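Local coordinates for MaoC family protein (Mycobacterium tuberculosis H37Rv, PDB 3KHP) that probably dehydrates 3-hydroxyacyl thioesters as a MaoC-like hydratase of the hydratase 2 type, at residues G30-T41 / P113-V124; C82-V91 / I137-C145. All coordinates share one frame; numbering follows the deposited sequence. Where two conformers were deposited one is given.

Contact 1. Residues G30-T41 / P113-V124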
ATOM      1  N   GLY A  30       0.608 -27.648  21.799  1.00 29.75           N
ATOM      2  CA  GLY A  30       1.775 -27.267  22.595  1.00 28.89           C
ATOM      3  C   GLY A  30       3.012 -27.141  21.748  1.00 28.66           C
ATOM      4  O   GLY A  30       4.004 -26.566  22.200  1.00 28.43           O
ATOM      5  N   ALA A  31       2.989 -27.670  20.521  1.00 28.17           N
ATOM      6  CA  ALA A  31       4.157 -27.524  19.620  1.00 28.55           C
ATOM      7  C   ALA A  31       4.443 -26.032  19.328  1.00 28.25           C
ATOM      8  O   ALA A  31       3.530 -25.226  19.300  1.00 27.27           O
ATOM      9  CB  ALA A  31       3.958 -28.273  18.336  1.00 27.92           C
ATOM     10  N   VAL A  32       5.709 -25.684  19.144  1.00 28.42           N
ATOM     11  CA  VAL A  32       6.115 -24.286  19.080  1.00 29.64           C
ATOM     12  C   VAL A  32       7.211 -24.091  18.071  1.00 30.16           C
ATOM     13  O   VAL A  32       7.993 -25.017  17.811  1.00 30.88           O
ATOM     14  CB  VAL A  32       6.678 -23.766  20.430  1.00 29.79           C
ATOM     15  CG1 VAL A  32       5.692 -23.906  21.513  1.00 29.11           C
ATOM     16  CG2 VAL A  32       7.936 -24.498  20.772  1.00 30.57           C
ATOM     17  N   THR A  33       7.264 -22.882  17.516  1.00 30.30           N
ATOM     18  CA  THR A  33       8.237 -22.514  16.508  1.00 30.27           C
ATOM     19  C   THR A  33       9.403 -21.834  17.193  1.00 31.12           C
ATOM     20  O   THR A  33       9.284 -21.367  18.307  1.00 30.31           O
ATOM     21  CB  THR A  33       7.617 -21.536  15.448  1.00 30.57           C
ATOM     22  OG1 THR A  33       6.954 -20.441  16.104  1.00 27.93           O
ATOM     23  CG2 THR A  33       6.610 -22.271  14.567  1.00 29.08           C
ATOM     24  N   GLU A  34      10.532 -21.777  16.518  1.00 32.42           N
ATOM     25  CA  GLU A  34      11.680 -21.046  17.025  1.00 34.24           C
ATOM     26  C   GLU A  34      11.444 -19.545  16.877  1.00 34.57           C
ATOM     27  O   GLU A  34      10.649 -19.122  16.041  1.00 34.92           O
ATOM     28  CB  GLU A  34      12.931 -21.465  16.247  1.00 34.88           C
ATOM     29  CG  GLU A  34      13.316 -22.957  16.457  1.00 37.06           C
ATOM     30  CD  GLU A  34      13.992 -23.232  17.809  1.00 39.77           C
ATOM     31  OE1 GLU A  34      14.416 -22.293  18.513  1.00 41.08           O
ATOM     32  OE2 GLU A  34      14.144 -24.411  18.156  1.00 43.29           O
ATOM     33  N   PRO A  35      12.114 -18.725  17.686  1.00 35.06           N
ATOM     34  CA  PRO A  35      11.944 -17.298  17.494  1.00 35.22           C
ATOM     35  C   PRO A  35      12.191 -16.894  16.061  1.00 34.59           C
ATOM     36  O   PRO A  35      13.139 -17.341  15.433  1.00 33.63           O
ATOM     37  CB  PRO A  35      13.005 -16.688  18.412  1.00 35.47           C
ATOM     38  CG  PRO A  35      13.164 -17.668  19.463  1.00 36.03           C
ATOM     39  CD  PRO A  35      12.996 -19.008  18.820  1.00 35.44           C
ATOM     40  N   MET A  36      11.297 -16.084  15.537  1.00 34.70           N
ATOM     41  CA  MET A  36      11.519 -15.473  14.248  1.00 35.18           C
ATOM     42  C   MET A  36      11.455 -13.964  14.462  1.00 33.63           C
ATOM     43  O   MET A  36      10.505 -13.455  15.075  1.00 31.90           O
ATOM     44  CB  MET A  36      10.463 -15.942  13.258  1.00 35.91           C
ATOM     45  CG  MET A  36      10.802 -15.637  11.816  1.00 39.82           C
ATOM     46  SD  MET A  36       9.368 -15.925  10.713  1.00 46.23           S
ATOM     47  CE  MET A  36       9.348 -17.719  10.530  1.00 46.36           C
ATOM     48  N   LEU A  37      12.477 -13.279  13.959  1.00 32.29           N
ATOM     49  CA  LEU A  37      12.557 -11.816  13.980  1.00 32.23           C
ATOM     50  C   LEU A  37      11.656 -11.149  12.895  1.00 30.40           C
ATOM     51  O   LEU A  37      11.792 -11.441  11.696  1.00 30.54           O
ATOM     52  CB  LEU A  37      14.014 -11.403  13.754  1.00 32.37           C
ATOM     53  CG  LEU A  37      14.590 -10.300  14.644  1.00 35.76           C
ATOM     54  CD1 LEU A  37      14.572 -10.659  16.168  1.00 36.41           C
ATOM     55  CD2 LEU A  37      16.030  -9.980  14.167  1.00 37.29           C
ATOM     56  N   PHE A  38      10.703 -10.327  13.319  1.00 28.62           N
ATOM     57  CA  PHE A  38       9.947  -9.478  12.414  0.50 27.59           C
ATOM     58  C   PHE A  38      10.411  -8.024  12.597  1.00 28.14           C
ATOM     59  O   PHE A  38      10.326  -7.499  13.699  1.00 27.82           O
ATOM     60  CB  PHE A  38       8.447  -9.625  12.679  0.50 26.66           C
ATOM     61  CG  PHE A  38       7.844 -10.916  12.142  0.50 23.64           C
ATOM     62  CD1 PHE A  38       7.067 -10.913  10.990  0.50 19.49           C
ATOM     63  CD2 PHE A  38       8.053 -12.125  12.792  0.50 19.99           C
ATOM     64  CE1 PHE A  38       6.506 -12.087  10.501  0.50 18.92           C
ATOM     65  CE2 PHE A  38       7.491 -13.289  12.310  0.50 19.33           C
ATOM     66  CZ  PHE A  38       6.716 -13.274  11.166  0.50 17.86           C
ATOM     67  N   GLU A  39      10.886  -7.415  11.509  1.00 28.55           N
ATOM     68  CA  GLU A  39      11.375  -6.060  11.481  1.00 28.98           C
ATOM     69  C   GLU A  39      10.585  -5.243  10.495  1.00 27.02           C
ATOM     70  O   GLU A  39      10.219  -5.734   9.442  1.00 27.33           O
ATOM     71  CB  GLU A  39      12.813  -6.023  10.979  1.00 29.71           C
ATOM     72  CG  GLU A  39      13.833  -6.683  11.850  1.00 34.52           C
ATOM     73  CD  GLU A  39      15.230  -6.184  11.502  1.00 38.80           C
ATOM     74  OE1 GLU A  39      16.029  -6.973  10.964  1.00 40.02           O
ATOM     75  OE2 GLU A  39      15.476  -4.967  11.719  1.00 43.28           O
ATOM     76  N   TRP A  40      10.411  -3.970  10.807  1.00 25.15           N
ATOM     77  CA  TRP A  40       9.660  -3.070   9.962  1.00 23.97           C
ATOM     78  C   TRP A  40      10.177  -1.642  10.141  1.00 23.45           C
ATOM     79  O   TRP A  40      10.792  -1.334  11.164  1.00 23.63           O
ATOM     80  CB  TRP A  40       8.177  -3.182  10.311  1.00 23.12           C
ATOM     81  CG  TRP A  40       7.804  -2.622  11.628  1.00 22.10           C
ATOM     82  CD1 TRP A  40       7.413  -1.338  11.883  1.00 20.21           C
ATOM     83  CD2 TRP A  40       7.733  -3.314  12.884  1.00 19.45           C
ATOM     84  NE1 TRP A  40       7.125  -1.191  13.211  1.00 19.51           N
ATOM     85  CE2 TRP A  40       7.327  -2.381  13.849  1.00 18.52           C
ATOM     86  CE3 TRP A  40       7.990  -4.625  13.284  1.00 19.49           C
ATOM     87  CZ2 TRP A  40       7.151  -2.716  15.181  1.00 19.12           C
ATOM     88  CZ3 TRP A  40       7.827  -4.951  14.601  1.00 19.12           C
ATOM     89  CH2 TRP A  40       7.408  -4.009  15.539  1.00 19.04           C
ATOM     90  N   THR A  41       9.961  -0.799   9.131  1.00 22.57           N
ATOM     91  CA  THR A  41      10.294   0.620   9.194  1.00 21.58           C
ATOM     92  C   THR A  41       8.990   1.384   9.122  1.00 20.88           C
ATOM     93  O   THR A  41       7.899   0.769   9.015  1.00 20.63           O
ATOM     94  CB  THR A  41      11.174   1.074   8.029  1.00 22.56           C
ATOM     95  OG1 THR A  41      10.447   0.911   6.802  1.00 23.12           O
ATOM     96  CG2 THR A  41      12.516   0.256   7.986  1.00 22.60           C
ATOM     97  N   PRO A 113       5.974   0.561  17.985  1.00 23.41           N
ATOM     98  CA  PRO A 113       6.661   1.714  17.421  1.00 23.25           C
ATOM     99  C   PRO A 113       6.578   1.738  15.891  1.00 23.15           C
ATOM    100  O   PRO A 113       6.447   0.659  15.229  1.00 23.57           O
ATOM    101  CB  PRO A 113       8.113   1.490  17.866  1.00 23.52           C
ATOM    102  CG  PRO A 113       8.252  -0.035  17.855  1.00 23.55           C
ATOM    103  CD  PRO A 113       6.905  -0.545  18.282  1.00 23.21           C
ATOM    104  N   ALA A 114       6.660   2.940  15.336  1.00 21.74           N
ATOM    105  CA  ALA A 114       6.548   3.148  13.897  1.00 21.35           C
ATOM    106  C   ALA A 114       7.523   2.285  13.130  1.00 20.64           C
ATOM    107  O   ALA A 114       7.217   1.845  12.026  1.00 20.20           O
ATOM    108  CB  ALA A 114       6.759   4.672  13.522  1.00 20.69           C
ATOM    109  N   ALA A 115       8.713   2.138  13.695  1.00 21.10           N
ATOM    110  CA  ALA A 115       9.787   1.292  13.194  1.00 22.05           C
ATOM    111  C   ALA A 115      10.282   0.451  14.367  1.00 22.65           C
ATOM    112  O   ALA A 115      10.432   0.977  15.474  1.00 23.22           O
ATOM    113  CB  ALA A 115      10.949   2.120  12.676  1.00 21.12           C
ATOM    114  N   GLY A 116      10.577  -0.818  14.120  1.00 23.07           N
ATOM    115  CA  GLY A 116      11.127  -1.681  15.148  1.00 24.49           C
ATOM    116  C   GLY A 116      11.334  -3.129  14.747  1.00 25.45           C
ATOM    117  O   GLY A 116      11.340  -3.480  13.566  1.00 24.99           O
ATOM    118  N   LYS A 117      11.483  -3.964  15.765  1.00 26.49           N
ATOM    119  CA  LYS A 117      11.728  -5.386  15.618  1.00 27.13           C
ATOM    120  C   LYS A 117      10.969  -6.130  16.709  1.00 26.58           C
ATOM    121  O   LYS A 117      10.825  -5.620  17.838  1.00 25.80           O
ATOM    122  CB  LYS A 117      13.202  -5.717  15.804  1.00 28.18           C
ATOM    123  CG  LYS A 117      14.195  -4.740  15.192  1.00 32.52           C
ATOM    124  CD  LYS A 117      15.641  -5.266  15.361  1.00 36.78           C
ATOM    125  CE  LYS A 117      16.661  -4.470  14.512  1.00 39.90           C
ATOM    126  NZ  LYS A 117      16.229  -3.041  14.258  1.00 42.05           N
ATOM    127  N   LEU A 118      10.501  -7.339  16.377  1.00 25.93           N
ATOM    128  CA  LEU A 118      10.024  -8.264  17.402  1.00 25.28           C
ATOM    129  C   LEU A 118      10.542  -9.676  17.162  1.00 24.54           C
ATOM    130  O   LEU A 118      10.725 -10.101  16.037  1.00 24.02           O
ATOM    131  CB  LEU A 118       8.505  -8.304  17.468  1.00 24.88           C
ATOM    132  CG  LEU A 118       7.721  -7.138  17.992  1.00 25.06           C
ATOM    133  CD1 LEU A 118       6.231  -7.436  17.737  1.00 22.66           C
ATOM    134  CD2 LEU A 118       8.029  -6.883  19.477  1.00 23.40           C
ATOM    135  N   SER A 119      10.771 -10.368  18.267  1.00 24.29           N
ATOM    136  CA  SER A 119      11.126 -11.760  18.319  1.00 24.37           C
ATOM    137  C   SER A 119       9.817 -12.468  18.569  1.00 23.79           C
ATOM    138  O   SER A 119       9.213 -12.298  19.632  1.00 23.76           O
ATOM    139  CB  SER A 119      12.070 -11.991  19.515  1.00 25.39           C
ATOM    140  OG  SER A 119      12.257 -13.375  19.772  1.00 27.62           O
ATOM    141  N   VAL A 120       9.363 -13.224  17.579  1.00 22.87           N
ATOM    142  CA  VAL A 120       8.044 -13.790  17.595  1.00 22.48           C
ATOM    143  C   VAL A 120       8.146 -15.316  17.678  1.00 22.73           C
ATOM    144  O   VAL A 120       8.877 -15.938  16.925  1.00 21.30           O
ATOM    145  CB  VAL A 120       7.245 -13.365  16.351  1.00 22.60           C
ATOM    146  CG1 VAL A 120       5.864 -13.962  16.366  1.00 20.55           C
ATOM    147  CG2 VAL A 120       7.161 -11.833  16.279  1.00 22.14           C
ATOM    148  N   VAL A 121       7.421 -15.883  18.633  1.00 23.28           N
ATOM    149  CA  VAL A 121       7.297 -17.313  18.799  1.00 24.17           C
ATOM    150  C   VAL A 121       5.839 -17.642  18.704  1.00 24.47           C
ATOM    151  O   VAL A 121       5.013 -16.894  19.211  1.00 23.85           O
ATOM    152  CB  VAL A 121       7.829 -17.769  20.177  1.00 24.98           C
ATOM    153  CG1 VAL A 121       7.394 -19.209  20.483  1.00 24.41           C
ATOM    154  CG2 VAL A 121       9.377 -17.562  20.256  1.00 23.38           C
ATOM    155  N   THR A 122       5.519 -18.747  18.034  1.00 25.04           N
ATOM    156  CA  THR A 122       4.134 -19.181  17.919  1.00 26.02           C
ATOM    157  C   THR A 122       3.892 -20.593  18.482  1.00 27.33           C
ATOM    158  O   THR A 122       4.821 -21.365  18.771  1.00 26.89           O
ATOM    159  CB  THR A 122       3.661 -19.163  16.457  1.00 26.02           C
ATOM    160  OG1 THR A 122       4.296 -20.222  15.749  1.00 24.78           O
ATOM    161  CG2 THR A 122       3.997 -17.842  15.792  1.00 26.17           C
ATOM    162  N   GLU A 123       2.619 -20.932  18.598  1.00 28.53           N
ATOM    163  CA  GLU A 123       2.242 -22.114  19.327  1.00 29.70           C
ATOM    164  C   GLU A 123       0.867 -22.635  18.964  1.00 28.94           C
ATOM    165  O   GLU A 123      -0.076 -21.873  18.769  1.00 27.75           O
ATOM    166  CB  GLU A 123       2.235 -21.764  20.799  1.00 30.39           C
ATOM    167  CG  GLU A 123       1.953 -22.953  21.684  1.00 34.70           C
ATOM    168  CD  GLU A 123       1.915 -22.583  23.148  1.00 40.37           C
ATOM    169  OE1 GLU A 123       2.228 -21.388  23.507  1.00 42.77           O
ATOM    170  OE2 GLU A 123       1.556 -23.506  23.915  1.00 41.39           O
ATOM    171  N   VAL A 124       0.749 -23.943  18.928  1.00 28.85           N
ATOM    172  CA  VAL A 124      -0.548 -24.568  18.774  1.00 29.58           C
ATOM    173  C   VAL A 124      -1.221 -24.520  20.128  1.00 30.15           C
ATOM    174  O   VAL A 124      -0.842 -25.245  21.038  1.00 30.39           O
ATOM    175  CB  VAL A 124      -0.419 -26.028  18.277  1.00 29.65           C
ATOM    176  CG1 VAL A 124      -1.786 -26.618  18.032  1.00 28.01           C
ATOM    177  CG2 VAL A 124       0.444 -26.077  17.047  1.00 26.98           C
TER
HETATM  178  O   HOH W   1       8.053 -18.096  15.324  1.00 23.92           O

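Contact 2. Residues C82-V91 / I137-C145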
ATOM      1  N   CYS A  82       3.372  -9.738  14.431  1.00 18.06           N
ATOM      2  CA  CYS A  82       3.327 -10.811  15.437  1.00 18.99           C
ATOM      3  C   CYS A  82       2.364 -11.921  15.050  1.00 18.84           C
ATOM      4  O   CYS A  82       1.514 -12.289  15.851  1.00 17.89           O
ATOM      5  CB  CYS A  82       2.920 -10.246  16.803  1.00 19.67           C
ATOM      6  SG  CYS A  82       3.206 -11.388  18.221  1.00 20.62           S
ATOM      7  N   PRO A  83       2.494 -12.456  13.825  1.00 19.62           N
ATOM      8  CA  PRO A  83       1.517 -13.411  13.326  1.00 20.99           C
ATOM      9  C   PRO A  83       1.646 -14.778  14.009  1.00 22.04           C
ATOM     10  O   PRO A  83       2.741 -15.282  14.131  1.00 22.20           O
ATOM     11  CB  PRO A  83       1.870 -13.530  11.834  1.00 20.81           C
ATOM     12  CG  PRO A  83       3.263 -13.192  11.741  1.00 20.15           C
ATOM     13  CD  PRO A  83       3.628 -12.313  12.901  1.00 19.66           C
ATOM     14  N   ALA A  84       0.535 -15.349  14.450  1.00 23.19           N
ATOM     15  CA  ALA A  84       0.524 -16.682  15.040  1.00 24.59           C
ATOM     16  C   ALA A  84       0.662 -17.774  13.960  1.00 26.03           C
ATOM     17  O   ALA A  84       0.712 -18.961  14.274  1.00 26.56           O
ATOM     18  CB  ALA A  84      -0.758 -16.890  15.878  1.00 23.62           C
ATOM     19  N   PHE A  85       0.787 -17.369  12.708  1.00 27.76           N
ATOM     20  CA  PHE A  85       0.648 -18.287  11.594  1.00 29.85           C
ATOM     21  C   PHE A  85       1.636 -19.456  11.526  1.00 30.40           C
ATOM     22  O   PHE A  85       1.225 -20.562  11.232  1.00 29.52           O
ATOM     23  CB  PHE A  85       0.663 -17.513  10.273  1.00 30.69           C
ATOM     24  CG  PHE A  85      -0.612 -16.737  10.002  1.00 32.77           C
ATOM     25  CD1 PHE A  85      -1.839 -17.128  10.550  1.00 35.62           C
ATOM     26  CD2 PHE A  85      -0.585 -15.621   9.171  1.00 35.52           C
ATOM     27  CE1 PHE A  85      -3.025 -16.423  10.267  1.00 36.33           C
ATOM     28  CE2 PHE A  85      -1.760 -14.897   8.894  1.00 36.44           C
ATOM     29  CZ  PHE A  85      -2.987 -15.309   9.445  1.00 36.67           C
ATOM     30  N   GLY A  86       2.918 -19.205  11.787  1.00 31.10           N
ATOM     31  CA  GLY A  86       3.947 -20.233  11.742  1.00 31.43           C
ATOM     32  C   GLY A  86       3.612 -21.551  12.438  1.00 31.65           C
ATOM     33  O   GLY A  86       4.056 -22.607  12.004  1.00 31.40           O
ATOM     34  N   ALA A  87       2.803 -21.496  13.496  1.00 31.58           N
ATOM     35  CA  ALA A  87       2.491 -22.683  14.287  1.00 31.51           C
ATOM     36  C   ALA A  87       1.618 -23.709  13.549  1.00 31.49           C
ATOM     37  O   ALA A  87       1.579 -24.874  13.945  1.00 29.85           O
ATOM     38  CB  ALA A  87       1.832 -22.282  15.599  1.00 31.22           C
ATOM     39  N   ALA A  88       0.922 -23.281  12.498  1.00 31.56           N
ATOM     40  CA  ALA A  88       0.021 -24.185  11.751  1.00 32.22           C
ATOM     41  C   ALA A  88       0.771 -25.358  11.156  1.00 32.04           C
ATOM     42  O   ALA A  88       0.252 -26.464  11.131  1.00 31.86           O
ATOM     43  CB  ALA A  88      -0.759 -23.449  10.651  1.00 32.05           C
ATOM     44  N   ALA A  89       1.993 -25.111  10.712  1.00 32.16           N
ATOM     45  CA  ALA A  89       2.822 -26.143  10.097  1.00 32.72           C
ATOM     46  C   ALA A  89       3.089 -27.340  11.034  1.00 32.27           C
ATOM     47  O   ALA A  89       3.432 -28.419  10.573  1.00 32.32           O
ATOM     48  CB  ALA A  89       4.157 -25.535   9.607  1.00 32.75           C
ATOM     49  N   LYS A  90       2.949 -27.121  12.336  1.00 31.12           N
ATOM     50  CA  LYS A  90       3.066 -28.184  13.339  1.00 30.74           C
ATOM     51  C   LYS A  90       1.859 -29.136  13.367  1.00 29.18           C
ATOM     52  O   LYS A  90       1.983 -30.264  13.837  1.00 28.43           O
ATOM     53  CB  LYS A  90       3.290 -27.577  14.740  1.00 30.98           C
ATOM     54  CG  LYS A  90       4.607 -26.775  14.896  1.00 32.79           C
ATOM     55  CD  LYS A  90       5.848 -27.685  14.871  1.00 34.91           C
ATOM     56  CE  LYS A  90       7.157 -26.868  14.818  1.00 36.52           C
ATOM     57  NZ  LYS A  90       8.323 -27.724  14.420  1.00 37.18           N
ATOM     58  N   VAL A  91       0.716 -28.671  12.857  1.00 27.83           N
ATOM     59  CA  VAL A  91      -0.574 -29.355  12.996  1.00 26.78           C
ATOM     60  C   VAL A  91      -0.891 -30.110  11.735  1.00 27.77           C
ATOM     61  O   VAL A  91      -1.281 -31.302  11.769  1.00 27.63           O
ATOM     62  CB  VAL A  91      -1.660 -28.352  13.203  1.00 26.66           C
ATOM     63  CG1 VAL A  91      -3.038 -29.019  13.280  1.00 24.76           C
ATOM     64  CG2 VAL A  91      -1.338 -27.482  14.441  1.00 26.23           C
ATOM     65  N   ILE A 137     -11.317 -27.472  14.722  1.00 29.28           N
ATOM     66  CA  ILE A 137     -10.904 -26.142  15.137  1.00 28.95           C
ATOM     67  C   ILE A 137      -9.426 -26.117  15.562  1.00 28.46           C
ATOM     68  O   ILE A 137      -9.021 -26.869  16.453  1.00 29.04           O
ATOM     69  CB  ILE A 137     -11.725 -25.644  16.359  1.00 28.75           C
ATOM     70  CG1 ILE A 137     -13.227 -25.580  16.051  1.00 29.35           C
ATOM     71  CG2 ILE A 137     -11.234 -24.259  16.820  1.00 27.90           C
ATOM     72  CD1 ILE A 137     -14.027 -25.044  17.226  1.00 28.56           C
ATOM     73  N   VAL A 138      -8.634 -25.238  14.954  1.00 27.17           N
ATOM     74  CA  VAL A 138      -7.233 -25.102  15.292  1.00 26.04           C
ATOM     75  C   VAL A 138      -6.962 -23.682  15.825  1.00 26.51           C
ATOM     76  O   VAL A 138      -7.390 -22.706  15.211  1.00 26.20           O
ATOM     77  CB  VAL A 138      -6.390 -25.344  14.094  1.00 25.00           C
ATOM     78  CG1 VAL A 138      -4.931 -25.164  14.445  1.00 23.60           C
ATOM     79  CG2 VAL A 138      -6.629 -26.718  13.597  1.00 24.61           C
ATOM     80  N   VAL A 139      -6.272 -23.581  16.965  1.00 26.66           N
ATOM     81  CA  VAL A 139      -5.977 -22.288  17.591  1.00 26.55           C
ATOM     82  C   VAL A 139      -4.482 -22.066  17.696  1.00 26.15           C
ATOM     83  O   VAL A 139      -3.767 -22.843  18.310  1.00 25.89           O
ATOM     84  CB  VAL A 139      -6.673 -22.121  18.957  1.00 26.37           C
ATOM     85  CG1 VAL A 139      -6.479 -20.688  19.504  1.00 26.07           C
ATOM     86  CG2 VAL A 139      -8.127 -22.396  18.810  1.00 25.27           C
ATOM     87  N   LEU A 140      -4.021 -21.003  17.050  1.00 25.90           N
ATOM     88  CA  LEU A 140      -2.614 -20.659  16.996  1.00 25.75           C
ATOM     89  C   LEU A 140      -2.394 -19.356  17.774  1.00 25.58           C
ATOM     90  O   LEU A 140      -3.205 -18.461  17.716  1.00 24.75           O
ATOM     91  CB  LEU A 140      -2.154 -20.553  15.544  1.00 25.94           C
ATOM     92  CG  LEU A 140      -2.600 -21.705  14.625  1.00 26.53           C
ATOM     93  CD1 LEU A 140      -2.222 -21.427  13.169  1.00 26.05           C
ATOM     94  CD2 LEU A 140      -2.019 -23.039  15.087  1.00 26.39           C
ATOM     95  N   ARG A 141      -1.311 -19.273  18.533  1.00 25.58           N
ATOM     96  CA  ARG A 141      -1.111 -18.161  19.425  1.00 26.29           C
ATOM     97  C   ARG A 141       0.244 -17.635  19.163  1.00 25.10           C
ATOM     98  O   ARG A 141       1.172 -18.411  19.127  1.00 24.80           O
ATOM     99  CB  ARG A 141      -1.172 -18.580  20.894  1.00 27.54           C
ATOM    100  CG  ARG A 141      -0.876 -17.409  21.852  1.00 31.50           C
ATOM    101  CD  ARG A 141      -0.446 -17.839  23.229  1.00 37.36           C
ATOM    102  NE  ARG A 141      -1.532 -18.425  23.985  1.00 41.13           N
ATOM    103  CZ  ARG A 141      -1.512 -19.629  24.564  1.00 45.23           C
ATOM    104  NH1 ARG A 141      -0.450 -20.427  24.502  1.00 45.72           N
ATOM    105  NH2 ARG A 141      -2.590 -20.031  25.218  1.00 47.25           N
ATOM    106  N   GLY A 142       0.364 -16.315  18.996  1.00 23.81           N
ATOM    107  CA  GLY A 142       1.654 -15.686  18.744  1.00 22.54           C
ATOM    108  C   GLY A 142       2.053 -14.778  19.890  1.00 21.37           C
ATOM    109  O   GLY A 142       1.232 -14.128  20.454  1.00 20.26           O
ATOM    110  N   ARG A 143       3.326 -14.724  20.198  1.00 21.19           N
ATOM    111  CA  ARG A 143       3.844 -13.888  21.254  1.00 22.64           C
ATOM    112  C   ARG A 143       5.037 -13.163  20.708  1.00 22.29           C
ATOM    113  O   ARG A 143       5.989 -13.822  20.266  1.00 21.19           O
ATOM    114  CB  ARG A 143       4.319 -14.708  22.465  1.00 22.11           C
ATOM    115  CG  ARG A 143       3.247 -15.132  23.406  1.00 25.91           C
ATOM    116  CD  ARG A 143       3.827 -16.137  24.510  1.00 29.29           C
ATOM    117  NE  ARG A 143       4.791 -15.460  25.372  1.00 27.99           N
ATOM    118  CZ  ARG A 143       4.454 -14.662  26.370  1.00 30.49           C
ATOM    119  NH1 ARG A 143       3.180 -14.460  26.657  1.00 31.76           N
ATOM    120  NH2 ARG A 143       5.396 -14.054  27.083  1.00 32.36           N
ATOM    121  N   GLY A 144       5.002 -11.828  20.775  1.00 21.90           N
ATOM    122  CA  GLY A 144       6.108 -11.019  20.299  1.00 23.07           C
ATOM    123  C   GLY A 144       6.744 -10.173  21.387  1.00 23.56           C
ATOM    124  O   GLY A 144       6.053  -9.421  22.045  1.00 24.40           O
ATOM    125  N   CYS A 145       8.060 -10.265  21.514  1.00 24.20           N
ATOM    126  CA  CYS A 145       8.845  -9.597  22.539  1.00 25.29           C
ATOM    127  C   CYS A 145       9.910  -8.706  21.914  1.00 26.02           C
ATOM    128  O   CYS A 145      10.456  -9.016  20.842  1.00 25.81           O
ATOM    129  CB  CYS A 145       9.595 -10.645  23.394  1.00 26.11           C
ATOM    130  SG  CYS A 145       8.524 -11.717  24.327  1.00 24.42           S
TER

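Contact 1. Residues G30-T41 / P113-V124
Trp40 meets Pro113 through its indole N-H: NE1 donates to Pro113 O at 2.8 Å, with the acceptor only 3° out of the ring plane and the N-H...O angle bent to 150°. Such an in-plane bond fixes the rotation of the indole. Gly116 CA lies over one face, a CH-pi contact 4.2 Å from the centroid of the Trp40 six-membered ring, while Leu118 CG reaches the ring edge. CG of Trp40 sits between the backbone N and carbonyl carbon (chi1 70°), which folds the indole back across Gly116; Tyr77 adds an edge-to-face ring contact.

Backbone bonding supplies the frame. Strands 36-40 and 116-124 run antiparallel, with Met36-Val120, Phe38-Leu118 and Trp40-Gly116 as hydrogen-bonded pairs; beyond a one-residue shift in register and a short loop, Val32 and Glu123 form a separate, single bridge.

Polar side chains mark that shift. Thr122 OG1 donates to Thr33 OG1 over 2.7 Å, and a water accepts from Thr33 OG1 while donating to Glu34 O and, at 2.8 Å, to Val120 O, linking the two chains across the break with three bonds. At the other end Glu39 and Lys117 run side by side, their aliphatic parts in contact before OE2 of Glu39 meets NZ of Lys117 in a 3.3 Å salt bridge.

Apolar contacts are small: Phe38 CD2 meets Val120 CG2 at 3.6 Å, the two side chains crossing at about a right angle, and Pro35 CG lies beside Val121 CG2.

The chemistry implies an edge strand held mainly by its backbone, with the indole locking one end and a hydrated threonine pair bridging the interruption near the other.

Contact 2. Residues C82-V91 / I137-C145
Leu140 overlaps the turn of 84-88, its two methyls set against Ala87 and Ala88 and its CB against Ala84. The arrangement is consistent with the hot-dog fold of the MaoC family, in which an antiparallel sheet curls round a central helix; here that position is taken by 82-91, only partly regular, which follows helix 78-81, includes a short 3-10 segment and lies against the inner surface of the sheet at strand 137-145.

The leucine does most of the touching. Its CG is anti to the carbonyl carbon (chi1 -47°), and from there the branches divide the work: CD1 reaches Ala88 CB at 3.5 Å, and CD2 meets Ala87 CB at 4.0 Å. Nearer the backbone, Leu140 CB packs on Ala84 CB at 3.9 Å. The alanine methyl also presses on the strand itself, with Ala84 CB 3.4 Å from Gly142 N. Further along, Val91 CG2 and Val138 CG1 make a looser apolar contact at 4.3 Å.

Glycines allow the chain to approach at the other end. At Gly142, which has no side chain, the two backbones come close, the CA atoms of Ala84 and Gly142 lying 4.0 Å apart. Gly144 similarly leaves its place to the sulfur of Cys82.

No hydrogen bond joins the two segments, so the direct contact between them is van der Waals packing. Polar groups find partners on adjacent strands: Cys82 O is bonded to Thr156 OG1 of strand 152-162, and Arg141, whose CB points away from 82-91, forms a salt bridge with Glu123 of the neighbouring strand. With its SG anti to the backbone N (chi1 -166°), Cys82 lays the sulfur along the strand backbone, 3.2 Å from Gly144 N and 3.6 Å from Arg143 C.

Overall arrangement
From the N terminus, the chain first lays down 30-41 at one outer edge of the sheet, then passes through helices 42-51, 59-62 and 78-81 into 82-91. After strand 103-108 it returns to 113-124, where contact 1 closes its loop, and the next strand, 137-145, closes contact 2 against 82-91. The segments alternate along the sequence, so the two loops cross. They join directly, because strands 116-129 and 136-145 are sheet neighbours, with Val121 O 2.9 Å from Arg143 N. Contact 1 thus adds the edge strand to the sheet, whereas contact 2 packs the helical segment on its inner surface.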